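Local structure of dTDP-4-dehydrorhamnose Reductase (Yersinia enterocolitica, 5U9C) at the interface of chains A and B. The protein catalyses the NADPH-dependent reduction of dTDP-4-dehydro-beta-L-rhamnose to dTDP-beta-L-rhamnose, the nucleotide sugar made by the dTDP-L-rhamnose biosynthetic pathway. Residues are numbered along the deposited sequence; one frame, centred on the assembly and turned at random. Chains: chain A/B, dTDP-4-dehydrorhamnose Reductase.

Contact 1 and contact 2 are adjoining patches of one A–B interface, the centres of their C-alpha atoms about 8 Å apart. They share A:Ile265 and B:Gly80, and helix 76-97 of chain B runs through both. Chain A contributes loop residues to each, joined in contact 1 by the 3-10 helix 267-269; contact 2 adds helix 129-144 of chain B. Contact 1 is largely apolar with a water bridge, whereas contact 2 brings in direct polar bonds. The two chains are not related by an exact two-fold, and although the deposited assembly holds six copies, the structure alone does not establish the biological oligomer.

Contact 1: the interface of chains A and B. Residues chain A 265-266, 269; chain B 77, 80-81, 84-85.
A:Tyr266 points its hydroxyl end at the side of helix 76-97 of chain B, in a mostly apolar patch between two copies of the reductase. Its CB sets CG anti to its own carbonyl carbon and beside the backbone N (chi1 -61°), which sends the ring toward the helix. CD1 comes first to the B:Leu85 methyl CD1, and the next ring atom, CE1, packs on that same B:Leu85 CD1 at 3.9 Å. The two side chains meet tip to tip, with the methyl over one ring face but offset toward the rim. On the opposite face A:Ile265 CG1 sits over the ring centre, so the aromatic plane is held between a branch of its own neighbour and one from the partner. CZ comes to 4.1 Å from B:Gly80 CA; with no side chain at this glycine, the phenol end can approach the helix backbone. The hydroxyl OH has no direct polar partner across this patch and is bridged instead by water 1, in the ring plane, 2.7 Å from A:Tyr266 OH. To one side, the carbonyl O of A:Ile265 rests on B:Ala77 CB at 3.4 Å. Further along, A:Ile269, poorly ordered, points CG2 at B:Ile81 CD1, a loose methyl-to-methyl contact. B:His84, with CG anti to its backbone N (chi1 173°), completes the bridge: its imidazole ND1 lies 2.5 Å from water 1.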
loop_
_atom_site.group_PDB
_atom_site.type_symbol
_atom_site.label_atom_id
_atom_site.label_comp_id
_atom_site.label_asym_id
_atom_site.label_seq_id
_atom_site.Cartn_x
_atom_site.Cartn_y
_atom_site.Cartn_z
ATOM N N ILE A 265 -20.919 11.012 -12.636
ATOM C CA ILE A 265 -21.543 12.034 -11.804
ATOM C C ILE A 265 -21.919 13.249 -12.666
ATOM O O ILE A 265 -22.431 14.235 -12.143
ATOM C CB ILE A 265 -20.626 12.477 -10.635
ATOM C CG1 ILE A 265 -19.268 12.956 -11.158
ATOM C CG2 ILE A 265 -20.444 11.323 -9.667
ATOM C CD1 ILE A 265 -18.370 13.561 -10.107
ATOM N N TYR A 266 -21.650 13.200 -13.973
ATOM C CA TYR A 266 -21.934 14.342 -14.844
ATOM C C TYR A 266 -22.919 14.093 -15.959
ATOM O O TYR A 266 -23.362 15.047 -16.593
ATOM C CB TYR A 266 -20.648 14.877 -15.496
ATOM C CG TYR A 266 -19.597 15.389 -14.541
ATOM C CD1 TYR A 266 -19.954 16.150 -13.441
ATOM C CD2 TYR A 266 -18.244 15.218 -14.807
ATOM C CE1 TYR A 266 -19.003 16.661 -12.586
ATOM C CE2 TYR A 266 -17.275 15.742 -13.958
ATOM C CZ TYR A 266 -17.671 16.466 -12.851
ATOM O OH TYR A 266 -16.766 17.007 -11.982
ATOM N N ILE A 269 -26.528 15.925 -15.788
ATOM C CA ILE A 269 -26.743 17.345 -16.110
ATOM C C ILE A 269 -26.916 17.604 -17.620
ATOM O O ILE A 269 -27.329 18.692 -18.005
ATOM C CB ILE A 269 -25.679 18.291 -15.475
ATOM C CG1 ILE A 269 -24.264 17.979 -15.970
ATOM C CG2 ILE A 269 -25.755 18.216 -13.948
ATOM C CD1 ILE A 269 -23.176 18.779 -15.279
ATOM N N ALA B 77 -21.044 14.722 -7.323
ATOM C CA ALA B 77 -21.464 15.570 -8.457
ATOM C C ALA B 77 -21.408 17.039 -8.082
ATOM O O ALA B 77 -20.999 17.887 -8.880
ATOM C CB ALA B 77 -22.876 15.218 -8.931
ATOM N N GLY B 80 -17.761 18.169 -7.855
ATOM C CA GLY B 80 -17.218 18.325 -9.192
ATOM C C GLY B 80 -17.679 19.600 -9.872
ATOM O O GLY B 80 -16.877 20.378 -10.367
ATOM N N ILE B 81 -18.985 19.814 -9.884
ATOM C CA ILE B 81 -19.538 21.005 -10.503
ATOM C C ILE B 81 -19.040 22.297 -9.870
ATOM O O ILE B 81 -18.594 23.209 -10.576
ATOM C CB ILE B 81 -21.065 20.986 -10.436
ATOM C CG1 ILE B 81 -21.601 19.804 -11.270
ATOM C CG2 ILE B 81 -21.630 22.317 -10.946
ATOM C CD1 ILE B 81 -23.066 19.500 -11.078
ATOM N N HIS B 84 -14.637 21.921 -9.467
ATOM C CA HIS B 84 -13.900 21.661 -10.698
ATOM C C HIS B 84 -14.470 22.377 -11.911
ATOM O O HIS B 84 -13.805 23.230 -12.475
ATOM C CB HIS B 84 -13.765 20.174 -10.973
ATOM C CG HIS B 84 -13.153 19.870 -12.302
ATOM N ND1 HIS B 84 -13.544 18.798 -13.066
ATOM C CD2 HIS B 84 -12.264 20.565 -13.052
ATOM C CE1 HIS B 84 -12.854 18.791 -14.194
ATOM N NE2 HIS B 84 -12.080 19.862 -14.216
ATOM N N LEU B 85 -15.689 22.048 -12.314
ATOM C CA LEU B 85 -16.237 22.656 -13.519
ATOM C C LEU B 85 -16.325 24.186 -13.446
ATOM O O LEU B 85 -15.962 24.853 -14.397
ATOM C CB LEU B 85 -17.584 22.027 -13.884
ATOM C CG LEU B 85 -17.549 20.495 -14.076
ATOM C CD1 LEU B 85 -18.921 20.040 -14.511
ATOM C CD2 LEU B 85 -16.519 20.041 -15.099
HETATM O O HOH W 1 -14.329 16.452 -12.895
#

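Contact 2: the interface of chains A and B. Residues chain A 115, 119, 121-123, 265; chain B 76, 79-80, 129, 132-133, 136.
In this extended short-chain dehydrogenase/reductase, helix 129-144 of chain B carries the family's YXXXK motif; B:Arg132 and B:Ser133 occupy positions inside it, while B:Tyr129 just precedes the motif tyrosine. A loop of chain A packs on this helix in the deposited assembly, and A:Leu121 is its apolar wedge. The leucine CB lies against B:Tyr129 CD1 at 3.7 Å, and its two methyls part beyond: CD1 goes to helix 76-97, near the carbonyl O of B:Pro76 and the backbone N of B:Gly80, while CD2 touches B:Ser133 CA and B:Ile136 CG2.

B:Tyr129 reaches across to polar groups of the same chain A segment. Its phenol OH donates to A:Asp122 OD2 at 2.7 Å, using the carboxylate's syn lone pair, with carboxylate and ring planes 70° apart. The anti lone pair of the same oxygen takes the backbone N of A:Asn119, so two donors fix the acid's rotation. A:Lys115, bent at chi3 (-84°), meets the phenol tip to tip: NZ donates to B:Tyr129 OH at 3.2 Å. The same NZ forms a salt bridge with A:Asp122 OD1 at 2.8 Å, approaching from above the carboxylate plane.

B:Arg132, extended from CG to NE, lays CD near the carbonyl O of A:Leu121. Its NH1 stands 3.4 Å above the plane of the B:Tyr129 ring, over its centre, while B:Pro76 CB covers the other face near the rim. A:Asp122 OD1 sits over the guanidinium face and forms a longer salt bridge with B:Arg132 NE at 3.6 Å. The two cations may together favour the ionised carboxylate. Water 2 links B:Arg132 NE to the backbone N of A:Ile123.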
loop_
_atom_site.group_PDB
_atom_site.type_symbol
_atom_site.label_atom_id
_atom_site.label_comp_id
_atom_site.label_asym_id
_atom_site.label_seq_id
_atom_site.Cartn_x
_atom_site.Cartn_y
_atom_site.Cartn_z
ATOM N N LYS A 115 -10.639 -0.014 -5.572
ATOM C CA LYS A 115 -12.021 0.228 -5.080
ATOM C C LYS A 115 -13.004 -0.399 -6.071
ATOM O O LYS A 115 -12.591 -0.935 -7.111
ATOM C CB LYS A 115 -12.301 1.712 -4.774
ATOM C CG LYS A 115 -12.020 2.680 -5.884
ATOM C CD LYS A 115 -11.927 4.144 -5.430
ATOM C CE LYS A 115 -13.249 4.847 -5.306
ATOM N NZ LYS A 115 -13.058 6.279 -4.959
ATOM N N ASN A 119 -15.659 7.288 -10.528
ATOM C CA ASN A 119 -16.361 8.367 -11.244
ATOM C C ASN A 119 -15.358 9.375 -11.843
ATOM O O ASN A 119 -14.133 9.220 -11.692
ATOM C CB ASN A 119 -17.459 9.020 -10.375
ATOM C CG ASN A 119 -16.906 9.765 -9.173
ATOM O OD1 ASN A 119 -15.904 10.482 -9.273
ATOM N ND2 ASN A 119 -17.600 9.638 -8.026
ATOM N N LEU A 121 -14.385 12.247 -10.937
ATOM C CA LEU A 121 -13.475 12.903 -9.975
ATOM C C LEU A 121 -12.343 12.007 -9.493
ATOM O O LEU A 121 -11.349 12.503 -8.927
ATOM C CB LEU A 121 -14.208 13.444 -8.748
ATOM C CG LEU A 121 -14.907 14.775 -8.856
ATOM C CD1 LEU A 121 -15.582 15.117 -7.529
ATOM C CD2 LEU A 121 -13.895 15.848 -9.232
ATOM N N ASP A 122 -12.479 10.687 -9.648
ATOM C CA ASP A 122 -11.401 9.788 -9.241
ATOM C C ASP A 122 -10.174 10.028 -10.135
ATOM O O ASP A 122 -10.295 10.378 -11.311
ATOM C CB ASP A 122 -11.862 8.339 -9.246
ATOM C CG ASP A 122 -12.780 8.038 -8.077
ATOM O OD1 ASP A 122 -12.265 8.053 -6.940
ATOM O OD2 ASP A 122 -13.995 7.808 -8.284
ATOM N N ILE A 123 -8.997 9.930 -9.540
ATOM C CA ILE A 123 -7.760 10.214 -10.253
ATOM C C ILE A 123 -7.257 8.929 -10.875
ATOM O O ILE A 123 -6.973 7.978 -10.162
ATOM C CB ILE A 123 -6.705 10.787 -9.306
ATOM C CG1 ILE A 123 -7.233 12.083 -8.698
ATOM C CG2 ILE A 123 -5.381 11.046 -10.030
ATOM C CD1 ILE A 123 -6.330 12.649 -7.641
ATOM N N ILE A 265 -20.919 11.012 -12.636
ATOM C CA ILE A 265 -21.543 12.034 -11.804
ATOM C C ILE A 265 -21.919 13.249 -12.666
ATOM O O ILE A 265 -22.431 14.235 -12.143
ATOM C CB ILE A 265 -20.626 12.477 -10.635
ATOM C CG1 ILE A 265 -19.268 12.956 -11.158
ATOM C CG2 ILE A 265 -20.444 11.323 -9.667
ATOM C CD1 ILE A 265 -18.370 13.561 -10.107
ATOM N N PRO B 76 -20.637 13.551 -4.806
ATOM C CA PRO B 76 -19.461 13.986 -5.578
ATOM C C PRO B 76 -19.821 14.857 -6.780
ATOM O O PRO B 76 -18.991 15.665 -7.191
ATOM C CB PRO B 76 -18.787 12.677 -5.997
ATOM C CG PRO B 76 -19.768 11.594 -5.721
ATOM C CD PRO B 76 -20.735 12.093 -4.690
ATOM N N ALA B 79 -19.514 18.371 -5.645
ATOM C CA ALA B 79 -18.093 18.696 -5.504
ATOM C C ALA B 79 -17.450 19.005 -6.867
ATOM O O ALA B 79 -16.674 19.969 -7.021
ATOM C CB ALA B 79 -17.358 17.530 -4.845
ATOM N N GLY B 80 -17.761 18.169 -7.855
ATOM C CA GLY B 80 -17.218 18.325 -9.192
ATOM C C GLY B 80 -17.679 19.600 -9.872
ATOM O O GLY B 80 -16.877 20.378 -10.367
ATOM N N TYR B 129 -13.397 12.896 -1.953
ATOM C CA TYR B 129 -13.894 13.641 -3.110
ATOM C C TYR B 129 -13.690 15.144 -3.039
ATOM O O TYR B 129 -13.430 15.758 -4.053
ATOM C CB TYR B 129 -15.332 13.240 -3.503
ATOM C CG TYR B 129 -15.372 11.879 -4.194
ATOM C CD1 TYR B 129 -14.854 11.720 -5.487
ATOM C CD2 TYR B 129 -15.876 10.737 -3.537
ATOM C CE1 TYR B 129 -14.879 10.476 -6.112
ATOM C CE2 TYR B 129 -15.903 9.490 -4.163
ATOM C CZ TYR B 129 -15.409 9.365 -5.444
ATOM O OH TYR B 129 -15.395 8.140 -6.045
ATOM N N ARG B 132 -10.081 15.625 -4.127
ATOM C CA ARG B 132 -9.977 15.390 -5.555
ATOM C C ARG B 132 -10.513 16.589 -6.357
ATOM O O ARG B 132 -9.902 17.002 -7.343
ATOM C CB ARG B 132 -10.757 14.138 -5.945
ATOM C CG ARG B 132 -10.157 12.848 -5.421
ATOM C CD ARG B 132 -11.064 11.648 -5.624
ATOM N NE ARG B 132 -10.496 10.495 -4.965
ATOM C CZ ARG B 132 -11.041 9.782 -3.990
ATOM N NH1 ARG B 132 -12.300 9.953 -3.614
ATOM N NH2 ARG B 132 -10.347 8.765 -3.483
ATOM N N SER B 133 -11.663 17.133 -5.932
ATOM C CA SER B 133 -12.280 18.257 -6.643
ATOM C C SER B 133 -11.424 19.518 -6.599
ATOM O O SER B 133 -11.321 20.243 -7.590
ATOM C CB SER B 133 -13.702 18.529 -6.129
ATOM O OG SER B 133 -13.729 19.094 -4.809
ATOM N N ILE B 136 -8.184 18.823 -8.944
ATOM C CA ILE B 136 -8.398 18.942 -10.384
ATOM C C ILE B 136 -8.684 20.436 -10.708
ATOM O O ILE B 136 -8.307 20.928 -11.779
ATOM C CB ILE B 136 -9.467 17.955 -10.908
ATOM C CG1 ILE B 136 -9.516 17.953 -12.449
ATOM C CG2 ILE B 136 -10.830 18.254 -10.326
ATOM C CD1 ILE B 136 -8.299 17.367 -13.125
HETATM O O HOH W 2 -8.484 9.339 -6.654
#